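Local coordinates for thioesterase domain-containing protein (Pyrococcus horikoshii, PDB 1IXL) that is of unknown function in the cell but adopts the hot-dog fold of the thioesterase superfamily and may hydrolyse acyl-CoA thioesters, at residues A[4-9]-A[55-60]; A[44-49]-A[81-86]. All blocks are in the same frame, centred on the assembly; numbering follows the deposited sequence.

In the fold
Two patches lie on opposite sides of the chain's centre, about 22 Å apart between their centres. Both involve helix 48-63 of this hot-dog fold: contact 1 packs a loop on its body, contact 2 ties the segment leading into it to another loop. Contact 1 lies deeper: the N-terminal loop 4-9 lies against the helix at 55-60, and side chains do the work, with an amide donating to a tyrosine hydroxyl and a selenomethionine lying over an imidazole face. Contact 2, 44-49 with 81-86, is partly buried and further out. There backbone hydrogen bonds and a bridging water dominate, and three valines supply the apolar part. The nearest atoms of the two contacts are about 7 Å apart.

Contact 1: residues A[4-9]-A[55-60]; sequences VEQRTH and ADYAAM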
loop_
_atom_site.group_PDB
_atom_site.type_symbol
_atom_site.label_atom_id
_atom_site.label_comp_id
_atom_site.label_asym_id
_atom_site.label_seq_id
_atom_site.Cartn_x
_atom_site.Cartn_y
_atom_site.Cartn_z
ATOM N N VAL A 4 4.378 8.753 -13.741
ATOM C CA VAL A 4 3.184 8.342 -14.451
ATOM C C VAL A 4 2.054 8.864 -13.595
ATOM O O VAL A 4 2.183 8.905 -12.372
ATOM C CB VAL A 4 3.103 6.809 -14.557
ATOM C CG1 VAL A 4 1.950 6.403 -15.446
ATOM C CG2 VAL A 4 4.405 6.272 -15.106
ATOM N N GLU A 5 0.965 9.295 -14.221
ATOM C CA GLU A 5 -0.162 9.787 -13.449
ATOM C C GLU A 5 -0.880 8.589 -12.819
ATOM O O GLU A 5 -0.769 7.451 -13.301
ATOM C CB GLU A 5 -1.125 10.577 -14.350
ATOM C CG GLU A 5 -1.377 9.948 -15.702
ATOM C CD GLU A 5 -2.147 10.870 -16.652
ATOM O OE1 GLU A 5 -1.802 12.075 -16.738
ATOM O OE2 GLU A 5 -3.086 10.388 -17.321
ATOM N N GLN A 6 -1.599 8.847 -11.737
ATOM C CA GLN A 6 -2.332 7.793 -11.062
ATOM C C GLN A 6 -3.532 7.393 -11.914
ATOM O O GLN A 6 -4.410 8.220 -12.198
ATOM C CB GLN A 6 -2.818 8.278 -9.704
ATOM C CG GLN A 6 -3.336 7.147 -8.867
ATOM C CD GLN A 6 -3.552 7.540 -7.436
ATOM O OE1 GLN A 6 -2.922 8.469 -6.931
ATOM N NE2 GLN A 6 -4.425 6.815 -6.755
ATOM N N ARG A 7 -3.605 6.121 -12.290
ATOM C CA ARG A 7 -4.712 5.673 -13.137
ATOM C C ARG A 7 -5.774 4.810 -12.448
ATOM O O ARG A 7 -6.708 4.345 -13.093
ATOM C CB ARG A 7 -4.154 4.904 -14.333
ATOM C CG ARG A 7 -3.202 5.705 -15.212
ATOM C CD ARG A 7 -2.636 4.788 -16.273
ATOM N NE ARG A 7 -3.677 4.288 -17.171
ATOM C CZ ARG A 7 -3.606 3.129 -17.821
ATOM N NH1 ARG A 7 -2.545 2.343 -17.667
ATOM N NH2 ARG A 7 -4.595 2.751 -18.622
ATOM N N THR A 8 -5.642 4.606 -11.141
ATOM C CA THR A 8 -6.593 3.778 -10.405
ATOM C C THR A 8 -6.634 4.188 -8.946
ATOM O O THR A 8 -5.711 4.847 -8.470
ATOM C CB THR A 8 -6.190 2.274 -10.465
ATOM O OG1 THR A 8 -7.210 1.480 -9.835
ATOM C CG2 THR A 8 -4.857 2.041 -9.719
ATOM N N HIS A 9 -7.704 3.796 -8.246
ATOM C CA HIS A 9 -7.849 4.081 -6.827
ATOM C C HIS A 9 -7.666 5.570 -6.548
ATOM O O HIS A 9 -7.096 5.941 -5.523
ATOM C CB HIS A 9 -6.797 3.284 -6.032
ATOM C CG HIS A 9 -7.115 1.826 -5.875
ATOM N ND1 HIS A 9 -7.313 0.981 -6.951
ATOM C CD2 HIS A 9 -7.315 1.073 -4.766
ATOM C CE1 HIS A 9 -7.628 -0.226 -6.512
ATOM N NE2 HIS A 9 -7.637 -0.198 -5.190
ATOM N N ALA A 55 -0.109 -0.362 2.817
ATOM C CA ALA A 55 0.661 -1.256 1.939
ATOM C C ALA A 55 -0.157 -1.730 0.722
ATOM O O ALA A 55 0.356 -1.810 -0.397
ATOM C CB ALA A 55 1.171 -2.467 2.729
ATOM N N ASP A 56 -1.425 -2.050 0.963
ATOM C CA ASP A 56 -2.371 -2.514 -0.079
ATOM C C ASP A 56 -2.460 -1.442 -1.189
ATOM O O ASP A 56 -2.352 -1.738 -2.380
ATOM C CB ASP A 56 -3.748 -2.731 0.597
ATOM C CG ASP A 56 -4.864 -3.148 -0.374
ATOM O OD1 ASP A 56 -4.676 -3.091 -1.615
ATOM O OD2 ASP A 56 -5.957 -3.521 0.137
ATOM N N TYR A 57 -2.658 -0.193 -0.781
ATOM C CA TYR A 57 -2.761 0.916 -1.718
ATOM C C TYR A 57 -1.471 1.087 -2.526
ATOM O O TYR A 57 -1.533 1.330 -3.728
ATOM C CB TYR A 57 -3.136 2.209 -0.942
ATOM C CG TYR A 57 -3.304 3.510 -1.746
ATOM C CD1 TYR A 57 -3.891 3.518 -3.023
ATOM C CD2 TYR A 57 -2.992 4.747 -1.163
ATOM C CE1 TYR A 57 -4.167 4.715 -3.682
ATOM C CE2 TYR A 57 -3.271 5.953 -1.806
ATOM C CZ TYR A 57 -3.867 5.931 -3.068
ATOM O OH TYR A 57 -4.224 7.114 -3.677
ATOM N N ALA A 58 -0.305 0.953 -1.887
ATOM C CA ALA A 58 0.948 1.095 -2.614
ATOM C C ALA A 58 1.050 0.021 -3.708
ATOM O O ALA A 58 1.509 0.279 -4.841
ATOM C CB ALA A 58 2.152 0.986 -1.636
ATOM N N ALA A 59 0.617 -1.181 -3.360
ATOM C CA ALA A 59 0.631 -2.314 -4.275
ATOM C C ALA A 59 -0.260 -2.030 -5.495
ATOM O O ALA A 59 0.138 -2.296 -6.634
ATOM C CB ALA A 59 0.151 -3.582 -3.535
HETATM N N MSE A 60 -1.445 -1.470 -5.261
HETATM C CA MSE A 60 -2.346 -1.134 -6.352
HETATM C C MSE A 60 -1.669 -0.107 -7.270
HETATM O O MSE A 60 -1.869 -0.132 -8.488
HETATM C CB MSE A 60 -3.665 -0.546 -5.823
HETATM C CG MSE A 60 -4.504 -1.471 -4.917
HETATM SE SE MSE A 60 -5.143 -2.967 -5.724
HETATM C CE MSE A 60 -3.837 -3.915 -5.657
#
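The loop 4-9 runs irregularly past the helical turns of 55-60 and comes nearest at its end, where the CA atoms of His9 and Met60 are 7.6 Å apart. Met60, a selenomethionine, puts its CG over one face of the His9 imidazole, 3.7 Å from the ring centroid and displaced toward the rim, in a CH-pi contact; closest to it is His9 NE2, 3.4 Å from Met60 CG. The chain then bends at chi2 (-64°), so SE reaches the ring obliquely. Rotation of that ring is set from its other nitrogen: His9 ND1 donates to Thr8 OG1 (2.9 Å), which lies in the ring plane, and Thr8 OG1 also binds the carbonyl of Pro66. An alanine at His9 would remove the ring that Met60 CG covers and the ND1 bond to Thr8 OG1, and would probably loosen the end of the loop on the helix. One turn back, Tyr57 carries its CG anti to the backbone N (chi1 -180°), which swings the phenol out to the loop. The extended Gln6 crosses it at about a right angle, and NE2 comes in at the ring edge to donate to Tyr57 OH at 3.1 Å. Gln6 NE2 also donates to Thr8 O (2.9 Å), straighter at 166°, so two acceptors hold the carboxamide in place. Arg14 also bonds the Tyr57 hydroxyl, and His9 CB packs against Tyr57 CE1 at 3.8 Å. Ala55 and Ala59 meet strands 100-109 and 112-123: this is the central helix wrapped by the antiparallel sheet of a hot-dog fold, with the N-terminal loop laid along it.

Contact 2: residues A[44-49]-A[81-86]; sequences GLVHGG and VKVGDK
Val46, Val81 and Val83 form the apolar side of this contact, all three with CG1 anti to the backbone N. Val46 points at the opposite loop: its CB lies nearest Val81 CG1 at 3.8 Å, and its CG2, beside its own backbone N, also borders that methyl and meets Val83 CG2 at 3.8 Å. Val46 CG2 also lies against the Lys82-Val83 peptide, 3.3 Å from Val83 N. Leu45 starts out away from the loop, but CD1 turns back to within 3.6 Å of Val81 O. Two nearly straight backbone bonds fix the spacing. Val46 N donates to Val81 O (2.8 Å, 169°) and Val83 N to Gly44 O (2.9 Å), each donor in the plane of its carbonyl; the two bonds flank Leu45 and Lys82 as an isolated antiparallel beta bridge, a non-hydrogen-bonded pair. A water extends the pairing, donating to Val46 O and accepting from Val81 N. Beyond the bridge, Lys82 to Asp85 form a type II turn; Asp85 OD2 accepts Lys82 N at 2.8 Å from well above the carboxylate plane, and salt-bridges Arg109 as well. Gly44 takes a positive phi, where a CB would jam against the preceding carbonyl and also point toward the other loop. Thus the approach to helix 48-63 is pinned to the connection between strands 68-77 and 86-97, with Val46 also touching Met38.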
loop_
_atom_site.group_PDB
_atom_site.type_symbol
_atom_site.label_atom_id
_atom_site.label_comp_id
_atom_site.label_asym_id
_atom_site.label_seq_id
_atom_site.Cartn_x
_atom_site.Cartn_y
_atom_site.Cartn_z
ATOM N N GLY A 44 -1.394 4.218 22.616
ATOM C CA GLY A 44 -1.197 4.774 21.289
ATOM C C GLY A 44 -0.862 3.776 20.197
ATOM O O GLY A 44 -0.374 4.163 19.141
ATOM N N LEU A 45 -1.114 2.497 20.444
ATOM C CA LEU A 45 -0.820 1.481 19.451
ATOM C C LEU A 45 -1.767 1.632 18.252
ATOM O O LEU A 45 -2.984 1.670 18.411
ATOM C CB LEU A 45 -0.947 0.083 20.071
ATOM C CG LEU A 45 -0.754 -1.138 19.170
ATOM C CD1 LEU A 45 0.675 -1.157 18.612
ATOM C CD2 LEU A 45 -1.029 -2.409 19.980
ATOM N N VAL A 46 -1.185 1.758 17.062
ATOM C CA VAL A 46 -1.957 1.893 15.833
ATOM C C VAL A 46 -2.419 0.529 15.322
ATOM O O VAL A 46 -1.657 -0.430 15.266
ATOM C CB VAL A 46 -1.127 2.594 14.731
ATOM C CG1 VAL A 46 -1.903 2.564 13.389
ATOM C CG2 VAL A 46 -0.854 4.044 15.147
ATOM N N HIS A 47 -3.684 0.441 14.951
ATOM C CA HIS A 47 -4.215 -0.819 14.455
ATOM C C HIS A 47 -3.522 -1.225 13.156
ATOM O O HIS A 47 -3.359 -0.410 12.251
ATOM C CB HIS A 47 -5.727 -0.689 14.239
ATOM C CG HIS A 47 -6.405 -1.990 13.961
ATOM N ND1 HIS A 47 -6.200 -3.115 14.726
ATOM C CD2 HIS A 47 -7.301 -2.340 13.005
ATOM C CE1 HIS A 47 -6.943 -4.104 14.255
ATOM N NE2 HIS A 47 -7.618 -3.657 13.208
ATOM N N GLY A 48 -3.133 -2.498 13.065
ATOM C CA GLY A 48 -2.454 -3.009 11.884
ATOM C C GLY A 48 -3.275 -2.908 10.609
ATOM O O GLY A 48 -2.737 -2.984 9.494
ATOM N N GLY A 49 -4.585 -2.729 10.759
ATOM C CA GLY A 49 -5.420 -2.601 9.575
ATOM C C GLY A 49 -5.046 -1.367 8.773
ATOM O O GLY A 49 -5.151 -1.348 7.542
ATOM N N VAL A 81 3.393 -0.041 15.476
ATOM C CA VAL A 81 3.338 1.335 15.002
ATOM C C VAL A 81 2.595 2.150 16.050
ATOM O O VAL A 81 1.569 1.718 16.575
ATOM C CB VAL A 81 2.598 1.422 13.622
ATOM C CG1 VAL A 81 2.344 2.877 13.235
ATOM C CG2 VAL A 81 3.435 0.746 12.554
ATOM N N LYS A 82 3.122 3.330 16.355
ATOM C CA LYS A 82 2.527 4.192 17.366
ATOM C C LYS A 82 1.967 5.463 16.740
ATOM O O LYS A 82 2.532 5.978 15.784
ATOM C CB LYS A 82 3.602 4.514 18.428
ATOM C CG LYS A 82 3.650 5.950 18.887
ATOM C CD LYS A 82 4.842 6.214 19.815
ATOM C CE LYS A 82 4.631 5.602 21.183
ATOM N NZ LYS A 82 3.437 6.179 21.875
ATOM N N VAL A 83 0.845 5.962 17.251
ATOM C CA VAL A 83 0.260 7.191 16.701
ATOM C C VAL A 83 1.337 8.259 16.653
ATOM O O VAL A 83 2.076 8.434 17.618
ATOM C CB VAL A 83 -0.902 7.722 17.565
ATOM C CG1 VAL A 83 -1.197 9.183 17.203
ATOM C CG2 VAL A 83 -2.141 6.869 17.346
ATOM N N GLY A 84 1.426 8.966 15.531
ATOM C CA GLY A 84 2.458 9.975 15.387
ATOM C C GLY A 84 3.557 9.491 14.454
ATOM O O GLY A 84 4.325 10.298 13.930
ATOM N N ASP A 85 3.656 8.177 14.260
ATOM C CA ASP A 85 4.654 7.634 13.342
ATOM C C ASP A 85 4.246 8.039 11.929
ATOM O O ASP A 85 3.063 8.125 11.615
ATOM C CB ASP A 85 4.710 6.089 13.397
ATOM C CG ASP A 85 5.329 5.550 14.676
ATOM O OD1 ASP A 85 5.856 6.344 15.494
ATOM O OD2 ASP A 85 5.303 4.316 14.854
ATOM N N LYS A 86 5.235 8.309 11.090
ATOM C CA LYS A 86 4.999 8.642 9.699
ATOM C C LYS A 86 5.499 7.382 9.004
ATOM O O LYS A 86 6.638 6.942 9.249
ATOM C CB LYS A 86 5.849 9.830 9.257
ATOM C CG LYS A 86 5.736 10.131 7.766
ATOM C CD LYS A 86 6.961 10.874 7.265
ATOM C CE LYS A 86 7.159 10.660 5.780
ATOM N NZ LYS A 86 5.926 11.043 5.046
HETATM O O HOH W 1 1.026 -1.457 14.939
#